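PDB 3M9V: FAD-dependent oxidoreductase from Actinomadura kijaniata, which binds dTDP and a flavin and takes part in D-kijanose biosynthesis, probably oxidising a dTDP-linked sugar. Local coordinates for residues Val152-Pro157 against Ile183-Gly189; Gly162-Ser166 against Phe229-Ile234; Pro194-Val200 against His238-Pro244. The contacts are given in a common frame with arbitrary orientation. Where two conformers were deposited one is given. Numbering follows the deposited sequence.

Contact 1. Residues Val152-Pro157 against Ile183-Gly189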
loop_
_atom_site.group_PDB
_atom_site.type_symbol
_atom_site.label_atom_id
_atom_site.label_comp_id
_atom_site.label_asym_id
_atom_site.label_seq_id
_atom_site.Cartn_x
_atom_site.Cartn_y
_atom_site.Cartn_z
ATOM N N VAL A 152 -0.783 22.453 33.943
ATOM C CA VAL A 152 -2.186 22.491 33.553
ATOM C C VAL A 152 -2.729 23.923 33.624
ATOM O O VAL A 152 -2.819 24.514 34.704
ATOM C CB VAL A 152 -3.029 21.525 34.392
ATOM C CG1 VAL A 152 -2.567 21.585 35.841
ATOM C CG2 VAL A 152 -4.512 21.822 34.250
ATOM N N THR A 153 -3.095 24.493 32.478
ATOM C CA THR A 153 -3.287 25.935 32.416
ATOM C C THR A 153 -4.607 26.255 33.108
ATOM O O THR A 153 -5.665 25.800 32.674
ATOM C CB THR A 153 -3.299 26.428 30.959
ATOM O OG1 THR A 153 -1.999 26.223 30.397
ATOM C CG2 THR A 153 -3.655 27.914 30.884
ATOM N N THR A 154 -4.553 27.054 34.172
ATOM C CA THR A 154 -5.721 27.249 35.036
ATOM C C THR A 154 -5.989 28.733 35.274
ATOM O O THR A 154 -5.067 29.544 35.336
ATOM C CB THR A 154 -5.518 26.536 36.397
ATOM O OG1 THR A 154 -4.297 27.001 36.971
ATOM C CG2 THR A 154 -5.231 25.072 36.189
ATOM N N LEU A 155 -7.262 29.086 35.373
ATOM C CA LEU A 155 -7.660 30.448 35.680
ATOM C C LEU A 155 -8.127 30.477 37.134
ATOM O O LEU A 155 -8.937 29.652 37.555
ATOM C CB LEU A 155 -8.842 30.885 34.813
ATOM C CG LEU A 155 -8.808 31.743 33.550
ATOM C CD1 LEU A 155 -10.250 32.084 33.194
ATOM C CD2 LEU A 155 -7.979 33.017 33.691
ATOM N N ARG A 156 -7.621 31.437 37.895
ATOM C CA ARG A 156 -7.871 31.519 39.333
ATOM C C ARG A 156 -8.496 32.892 39.587
ATOM O O ARG A 156 -8.057 33.903 39.032
ATOM C CB ARG A 156 -6.493 31.516 39.998
ATOM C CG ARG A 156 -6.318 30.636 41.207
ATOM C CD ARG A 156 -5.185 31.232 42.020
ATOM N NE ARG A 156 -4.087 31.663 41.161
ATOM C CZ ARG A 156 -3.089 32.451 41.551
ATOM N NH1 ARG A 156 -2.126 32.769 40.698
ATOM N NH2 ARG A 156 -3.045 32.924 42.790
ATOM N N PRO A 157 -9.513 32.965 40.457
ATOM C CA PRO A 157 -10.169 34.269 40.594
ATOM C C PRO A 157 -9.190 35.226 41.275
ATOM O O PRO A 157 -8.380 34.788 42.087
ATOM C CB PRO A 157 -11.381 33.957 41.474
ATOM C CG PRO A 157 -10.932 32.778 42.300
ATOM C CD PRO A 157 -9.997 31.978 41.437
ATOM N N ILE A 183 -6.878 31.228 24.692
ATOM C CA ILE A 183 -6.183 30.181 25.434
ATOM C C ILE A 183 -7.257 29.245 25.964
ATOM O O ILE A 183 -8.262 29.705 26.509
ATOM C CB ILE A 183 -5.412 30.756 26.646
ATOM C CG1 ILE A 183 -4.406 31.811 26.177
ATOM C CG2 ILE A 183 -4.626 29.690 27.414
ATOM C CD1 ILE A 183 -3.383 31.268 25.197
ATOM N N ASN A 184 -7.068 27.942 25.792
ATOM C CA ASN A 184 -8.006 27.008 26.392
ATOM C C ASN A 184 -7.580 26.730 27.829
ATOM O O ASN A 184 -6.478 26.236 28.073
ATOM C CB ASN A 184 -8.021 25.700 25.610
ATOM C CG ASN A 184 -8.710 25.849 24.265
ATOM O OD1 ASN A 184 -9.075 26.952 23.844
ATOM N ND2 ASN A 184 -8.918 24.722 23.598
ATOM N N ALA A 185 -8.448 27.026 28.788
ATOM C CA ALA A 185 -8.006 26.900 30.173
ATOM C C ALA A 185 -9.184 26.317 30.943
ATOM O O ALA A 185 -10.287 26.228 30.400
ATOM C CB ALA A 185 -7.591 28.278 30.704
ATOM N N ARG A 186 -8.966 25.925 32.194
ATOM C CA ARG A 186 -10.076 25.574 33.091
ATOM C C ARG A 186 -10.030 26.445 34.354
ATOM O O ARG A 186 -8.942 26.804 34.814
ATOM C CB ARG A 186 -9.934 24.114 33.537
ATOM C CG ARG A 186 -8.619 23.916 34.264
ATOM C CD ARG A 186 -8.441 22.478 34.701
ATOM N NE ARG A 186 -8.621 21.561 33.576
ATOM C CZ ARG A 186 -8.774 20.247 33.706
ATOM N NH1 ARG A 186 -8.941 19.499 32.623
ATOM N NH2 ARG A 186 -8.769 19.687 34.911
ATOM N N THR A 187 -11.184 26.764 34.933
ATOM C CA THR A 187 -11.148 27.489 36.200
ATOM C C THR A 187 -10.671 26.661 37.383
ATOM O O THR A 187 -10.518 25.441 37.325
ATOM C CB THR A 187 -12.510 28.036 36.625
ATOM O OG1 THR A 187 -13.381 26.917 36.822
ATOM C CG2 THR A 187 -13.069 28.990 35.576
ATOM N N ASP A 188 -10.438 27.399 38.461
ATOM C CA ASP A 188 -10.125 26.873 39.779
ATOM C C ASP A 188 -10.140 27.948 40.870
ATOM O O ASP A 188 -9.153 28.208 41.563
ATOM C CB ASP A 188 -8.806 26.115 39.795
ATOM C CG ASP A 188 -8.771 25.158 40.960
ATOM O OD1 ASP A 188 -9.872 24.955 41.521
ATOM O OD2 ASP A 188 -7.679 24.648 41.291
ATOM N N GLY A 189 -11.306 28.573 40.999
ATOM C CA GLY A 189 -11.642 29.375 42.169
ATOM C C GLY A 189 -12.432 28.616 43.212
ATOM O O GLY A 189 -11.959 28.530 44.342
#
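Two parallel strands of the acyl-CoA dehydrogenase middle domain pair here, with Thr154 paired to Arg186 and Leu155 to Thr187. The backbone of Arg186 serves both neighbours of Thr154: Arg186 N donates weakly to Thr153 O (3.3 Å), and Arg186 O accepts from Leu155 N (2.9 Å, nearly straight). One step on, Asp188 N reaches Leu155 O at 2.9 Å, but the bent angle of 126° makes this bond weak. Thr154 and Arg156 turn their backbone polar groups to the other edge, where Ser166 and Leu164 satisfy them. CA-H...O contacts, such as Thr154 CA to Arg186 O at 3.3 Å, lie beside the N-H bonds. Several side chains find partners elsewhere: Thr153 OG1 bonds to Asp147 and the backbone N of Arg168, Thr187 OG1 to the N of Arg195, and Arg156 makes a salt bridge with Asp231. On the face of Thr154 and Arg186, Val152 CG2 lies over the guanidinium of Arg186. Asn184, pointing away from 152-157, gives its ND2 weakly to the bound dTDP. The chemistry implies a join held by backbone bonds, one well formed and two weak, with the polar ends of Thr153, Arg156, Thr187 and Asn184 committed outside the two segments.

Contact 2. Residues Gly162-Ser166 against Phe229-Ile234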
loop_
_atom_site.group_PDB
_atom_site.type_symbol
_atom_site.label_atom_id
_atom_site.label_comp_id
_atom_site.label_asym_id
_atom_site.label_seq_id
_atom_site.Cartn_x
_atom_site.Cartn_y
_atom_site.Cartn_z
ATOM N N GLY A 162 -11.882 39.602 38.874
ATOM C CA GLY A 162 -11.179 39.218 37.653
ATOM C C GLY A 162 -10.430 37.912 37.861
ATOM O O GLY A 162 -10.797 37.135 38.743
ATOM N N TRP A 163 -9.391 37.647 37.073
ATOM C CA TRP A 163 -8.716 36.342 37.112
ATOM C C TRP A 163 -7.201 36.452 36.939
ATOM O O TRP A 163 -6.671 37.467 36.489
ATOM C CB TRP A 163 -9.170 35.442 35.948
ATOM C CG TRP A 163 -10.657 35.294 35.806
ATOM C CD1 TRP A 163 -11.511 36.130 35.137
ATOM C CD2 TRP A 163 -11.458 34.228 36.328
ATOM N NE1 TRP A 163 -12.800 35.653 35.235
ATOM C CE2 TRP A 163 -12.794 34.486 35.953
ATOM C CE3 TRP A 163 -11.171 33.082 37.077
ATOM C CZ2 TRP A 163 -13.851 33.639 36.300
ATOM C CZ3 TRP A 163 -12.218 32.250 37.432
ATOM C CH2 TRP A 163 -13.541 32.526 37.030
ATOM N N LEU A 164 -6.532 35.359 37.270
ATOM C CA LEU A 164 -5.096 35.243 37.109
ATOM C C LEU A 164 -4.911 33.909 36.383
ATOM O O LEU A 164 -5.529 32.894 36.724
ATOM C CB LEU A 164 -4.337 35.252 38.444
ATOM C CG LEU A 164 -4.500 36.541 39.269
ATOM C CD1 LEU A 164 -4.015 36.310 40.697
ATOM C CD2 LEU A 164 -3.656 37.619 38.617
ATOM N N LEU A 165 -4.071 33.947 35.359
ATOM C CA LEU A 165 -3.932 32.821 34.441
ATOM C C LEU A 165 -2.516 32.299 34.645
ATOM O O LEU A 165 -1.546 33.064 34.525
ATOM C CB LEU A 165 -4.148 33.291 32.998
ATOM C CG LEU A 165 -3.849 32.293 31.869
ATOM C CD1 LEU A 165 -4.794 31.076 31.940
ATOM C CD2 LEU A 165 -3.968 32.998 30.527
ATOM N N SER A 166 -2.377 31.015 34.960
ATOM C CA SER A 166 -1.047 30.413 34.966
ATOM C C SER A 166 -0.983 29.115 34.168
ATOM O O SER A 166 -1.926 28.319 34.165
ATOM C CB SER A 166 -0.586 30.135 36.399
ATOM O OG SER A 166 -0.275 31.339 37.080
ATOM N N PHE A 229 2.452 31.628 30.994
ATOM C CA PHE A 229 1.573 32.535 31.719
ATOM C C PHE A 229 1.997 32.397 33.179
ATOM O O PHE A 229 1.977 31.296 33.716
ATOM C CB PHE A 229 0.089 32.170 31.606
ATOM C CG PHE A 229 -0.318 31.707 30.236
ATOM C CD1 PHE A 229 -0.335 32.583 29.165
ATOM C CD2 PHE A 229 -0.697 30.390 30.027
ATOM C CE1 PHE A 229 -0.689 32.156 27.876
ATOM C CE2 PHE A 229 -1.041 29.957 28.755
ATOM C CZ PHE A 229 -1.051 30.835 27.674
ATOM N N ASP A 230 2.384 33.506 33.799
ATOM C CA ASP A 230 2.845 33.518 35.196
ATOM C C ASP A 230 1.955 34.559 35.876
ATOM O O ASP A 230 2.203 35.771 35.799
ATOM C CB ASP A 230 4.340 33.857 35.211
ATOM C CG ASP A 230 4.895 34.080 36.608
ATOM O OD1 ASP A 230 4.463 33.375 37.550
ATOM O OD2 ASP A 230 5.789 34.954 36.725
ATOM N N ASP A 231 0.848 34.066 36.423
ATOM C CA ASP A 231 -0.164 34.921 37.025
ATOM C C ASP A 231 -0.537 36.134 36.169
ATOM O O ASP A 231 -0.383 37.268 36.643
ATOM C CB ASP A 231 0.372 35.438 38.371
ATOM C CG ASP A 231 0.296 34.378 39.463
ATOM O OD1 ASP A 231 -0.442 33.383 39.306
ATOM O OD2 ASP A 231 0.975 34.489 40.498
ATOM N N CYS A 232 -0.992 35.910 34.936
ATOM C CA CYS A 232 -1.336 37.018 34.047
ATOM C C CYS A 232 -2.709 37.513 34.458
ATOM O O CYS A 232 -3.664 36.742 34.484
ATOM C CB CYS A 232 -1.442 36.585 32.579
ATOM S SG CYS A 232 0.143 35.957 31.962
ATOM N N PRO A 233 -2.814 38.811 34.762
ATOM C CA PRO A 233 -4.113 39.343 35.150
ATOM C C PRO A 233 -5.025 39.430 33.932
ATOM O O PRO A 233 -4.671 40.078 32.950
ATOM C CB PRO A 233 -3.755 40.756 35.643
ATOM C CG PRO A 233 -2.486 41.081 34.886
ATOM C CD PRO A 233 -1.735 39.783 35.009
ATOM N N ILE A 234 -6.177 38.775 33.996
ATOM C CA ILE A 234 -7.156 38.896 32.925
ATOM C C ILE A 234 -8.459 39.425 33.506
ATOM O O ILE A 234 -9.011 38.816 34.427
ATOM C CB ILE A 234 -7.521 37.515 32.302
ATOM C CG1 ILE A 234 -6.320 36.559 32.225
ATOM C CG2 ILE A 234 -8.311 37.734 31.009
ATOM C CD1 ILE A 234 -5.338 36.903 31.163
#
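This is an antiparallel strand pairing closed at one end by a G1 beta bulge, between strands 163-172 and 225-234 in the mixed beta sheet of the acyl-CoA dehydrogenase middle domain. Two hydrogen-bonded pairs carry it. Trp163 N gives to Ile234 O and Ile234 N to Trp163 O, both at 2.9 Å; Leu165 N gives to Cys232 O at 3.0 Å, and Cys232 N returns to Leu165 O at 2.9 Å. Between them sits the non-hydrogen-bonded pair Leu164-Pro233, a position where the proline's missing N-H costs this strand pair no hydrogen bond. At the bulge, Asp231 and Cys232 both face Leu165. Asp231 has a left-handed backbone (phi 46°, psi 58°), and the chain turns a corner at 230 and 231.

On the face of Leu165, Cys232 and Ile234, these three are buried: Leu165 CB meets Ile234 CG1 at 4.0 Å and Cys232 CB at 4.3 Å, while Leu165 also packs on Leu155 and Ala185. Trp163 leaves Ile234 and lies against Leu155 and Thr187. The carboxylate of Asp231 makes a salt bridge with Arg156, and Asp231 N bonds to Ser166 OG at 3.0 Å. Before the corner, the face of the Phe229 ring meets Leu165 in a CH-pi contact, with Leu165 CD2 4.0 Å from the Phe229 ring centroid and 18° off the ring normal.

Contact 3. Residues Pro194-Val200 against His238-Pro244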
loop_
_atom_site.group_PDB
_atom_site.type_symbol
_atom_site.label_atom_id
_atom_site.label_comp_id
_atom_site.label_asym_id
_atom_site.label_seq_id
_atom_site.Cartn_x
_atom_site.Cartn_y
_atom_site.Cartn_z
ATOM N N PRO A 194 -15.280 23.079 38.427
ATOM C CA PRO A 194 -14.412 23.581 37.368
ATOM C C PRO A 194 -15.188 23.724 36.061
ATOM O O PRO A 194 -16.037 22.886 35.747
ATOM C CB PRO A 194 -13.331 22.504 37.233
ATOM C CG PRO A 194 -13.444 21.633 38.440
ATOM C CD PRO A 194 -14.854 21.765 38.939
ATOM N N ARG A 195 -14.902 24.787 35.313
ATOM C CA ARG A 195 -15.453 24.970 33.977
ATOM C C ARG A 195 -14.321 25.292 33.018
ATOM O O ARG A 195 -13.248 25.732 33.432
ATOM C CB ARG A 195 -16.415 26.152 33.961
ATOM C CG ARG A 195 -16.719 26.619 35.364
ATOM C CD ARG A 195 -18.197 26.918 35.485
ATOM N NE ARG A 195 -18.650 27.842 34.450
ATOM C CZ ARG A 195 -19.545 27.544 33.514
ATOM N NH1 ARG A 195 -20.097 26.338 33.450
ATOM N NH2 ARG A 195 -19.883 28.481 32.638
ATOM N N LEU A 196 -14.601 25.079 31.737
ATOM C CA LEU A 196 -13.686 25.410 30.663
ATOM C C LEU A 196 -13.946 26.874 30.343
ATOM O O LEU A 196 -15.088 27.339 30.414
ATOM C CB LEU A 196 -13.983 24.545 29.442
ATOM C CG LEU A 196 -13.842 23.060 29.776
ATOM C CD1 LEU A 196 -14.695 22.236 28.823
ATOM C CD2 LEU A 196 -12.379 22.622 29.748
ATOM N N ALA A 197 -12.870 27.585 30.019
ATOM C CA ALA A 197 -12.955 29.031 29.843
ATOM C C ALA A 197 -11.975 29.377 28.735
ATOM O O ALA A 197 -10.932 28.733 28.579
ATOM C CB ALA A 197 -12.561 29.754 31.119
ATOM N N SER A 198 -12.322 30.393 27.958
ATOM C CA SER A 198 -11.360 30.868 26.970
ATOM C C SER A 198 -10.920 32.290 27.278
ATOM O O SER A 198 -11.457 33.237 26.724
ATOM C CB SER A 198 -12.015 30.807 25.591
ATOM O OG SER A 198 -12.253 29.451 25.275
ATOM N N PRO A 199 -9.934 32.465 28.160
ATOM C CA PRO A 199 -9.458 33.824 28.359
ATOM C C PRO A 199 -8.718 34.325 27.121
ATOM O O PRO A 199 -8.065 33.536 26.433
ATOM C CB PRO A 199 -8.504 33.684 29.542
ATOM C CG PRO A 199 -8.082 32.287 29.572
ATOM C CD PRO A 199 -9.218 31.484 28.994
ATOM N N VAL A 200 -8.805 35.620 26.826
ATOM C CA VAL A 200 -7.996 36.189 25.754
ATOM C C VAL A 200 -6.896 37.027 26.409
ATOM O O VAL A 200 -7.224 37.996 27.096
ATOM C CB VAL A 200 -8.869 37.082 24.837
ATOM C CG1 VAL A 200 -8.006 37.812 23.826
ATOM C CG2 VAL A 200 -9.928 36.257 24.115
ATOM N N HIS A 238 -12.767 39.614 29.433
ATOM C CA HIS A 238 -11.845 39.052 28.449
ATOM C C HIS A 238 -11.779 37.534 28.560
ATOM O O HIS A 238 -10.815 36.893 28.127
ATOM C CB HIS A 238 -10.455 39.642 28.630
ATOM C CG HIS A 238 -10.366 41.039 28.121
ATOM N ND1 HIS A 238 -9.170 41.696 27.947
ATOM C CD2 HIS A 238 -11.334 41.899 27.734
ATOM C CE1 HIS A 238 -9.405 42.904 27.469
ATOM N NE2 HIS A 238 -10.710 43.051 27.326
ATOM N N VAL A 239 -12.835 36.991 29.154
ATOM C CA VAL A 239 -12.943 35.559 29.399
ATOM C C VAL A 239 -14.265 35.030 28.845
ATOM O O VAL A 239 -15.324 35.489 29.288
ATOM C CB VAL A 239 -12.860 35.277 30.900
ATOM C CG1 VAL A 239 -13.040 33.793 31.149
ATOM C CG2 VAL A 239 -11.495 35.744 31.404
ATOM N N LEU A 240 -14.208 34.110 27.879
ATOM C CA LEU A 240 -15.399 33.367 27.468
ATOM C C LEU A 240 -15.510 32.064 28.265
ATOM O O LEU A 240 -14.788 31.109 27.995
ATOM C CB LEU A 240 -15.360 33.076 25.966
ATOM C CG LEU A 240 -14.922 34.147 24.954
ATOM C CD1 LEU A 240 -14.139 33.473 23.837
ATOM C CD2 LEU A 240 -16.055 34.946 24.325
ATOM N N MET A 241 -16.387 32.005 29.260
ATOM C CA MET A 241 -16.616 30.776 30.012
ATOM C C MET A 241 -17.295 29.699 29.172
ATOM O O MET A 241 -18.350 29.939 28.602
ATOM C CB MET A 241 -17.529 31.077 31.202
ATOM C CG MET A 241 -16.929 32.055 32.192
ATOM S SD MET A 241 -15.650 31.266 33.200
ATOM C CE MET A 241 -16.540 29.773 33.644
ATOM N N ARG A 242 -16.731 28.503 29.076
ATOM C CA ARG A 242 -17.431 27.435 28.359
ATOM C C ARG A 242 -18.170 26.572 29.383
ATOM O O ARG A 242 -18.690 27.100 30.365
ATOM C CB ARG A 242 -16.442 26.598 27.543
ATOM C CG ARG A 242 -15.540 27.402 26.623
ATOM C CD ARG A 242 -16.310 28.380 25.755
ATOM N NE ARG A 242 -15.393 29.013 24.802
ATOM C CZ ARG A 242 -15.727 29.837 23.811
ATOM N NH1 ARG A 242 -16.987 30.180 23.593
ATOM N NH2 ARG A 242 -14.789 30.340 23.021
ATOM N N ASP A 243 -18.233 25.255 29.222
ATOM C CA ASP A 243 -18.913 24.496 30.276
ATOM C C ASP A 243 -18.005 23.680 31.188
ATOM O O ASP A 243 -16.785 23.688 31.014
ATOM C CB ASP A 243 -20.106 23.664 29.789
ATOM C CG ASP A 243 -19.988 23.240 28.333
ATOM O OD1 ASP A 243 -20.720 23.811 27.498
ATOM O OD2 ASP A 243 -19.181 22.343 28.015
ATOM N N PRO A 244 -18.610 23.005 32.183
ATOM C CA PRO A 244 -18.011 22.122 33.178
ATOM C C PRO A 244 -16.627 21.541 32.893
ATOM O O PRO A 244 -16.496 20.400 32.469
ATOM C CB PRO A 244 -19.099 21.063 33.329
ATOM C CG PRO A 244 -20.359 21.927 33.291
ATOM C CD PRO A 244 -20.055 23.141 32.437
HETATM O O HOH W 1 -7.057 40.406 28.655
#
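Ala197 is the low point on one face of this strand pair, and larger neighbours fill the space over it: Val239 CG1 comes to 4.1 Å from Ala197 CB, and Met241 SD to 4.0 Å from the same methyl. The Pro199 ring adds the next bump, its CB 4.1 Å from Val239 CG2, and Leu155 packs on Ala197, Pro199 and Val239 together. The two strands are antiparallel neighbours in the acyl-CoA dehydrogenase beta domain, their short segments running at 166° to each other, and Ser198 and Leu240 form the hydrogen-bonded pair (Ser198 N to Leu240 O 2.6 Å, Leu240 N to Ser198 O 3.1 Å). On the other face, Leu240 CD1 abuts Ser198 CB at 3.8 Å; beyond the paired strand residues, Arg242 CB meets Leu196 CB at 3.7 Å. Arg242 then folds back so that its NE donates to Ser198 OG (3.2 Å); its guanidinium makes a salt bridge with Glu115 beside the bound dTDP. At the far end a water fills the gap between Val200 O (2.9 Å) and His238 ND1 (2.6 Å).

Overall arrangement
Following the chain, 152-157 and 162-166 come first as adjacent antiparallel strands. Segment 183-189 then closes contact 1 on the other edge of strand 154-157, and the chain turns into 194-200, antiparallel to 183-187. After a longer excursion, 229-234 closes contact 2; a short connection brings 238-244 back to close contact 3. Contact 2 therefore crosses both others, while contacts 1 and 3 follow in series. With the joins 163-172/154-157 and 180-187/196-202, they give the run 225-234, 163-172, 154-157, 180-187, 196-202, 239-241 within a larger branched sheet. Strands 225-234 and 239-241, far apart in this order, still touch, Ile234 CG2 lying 3.8 Å from Val239 CG2.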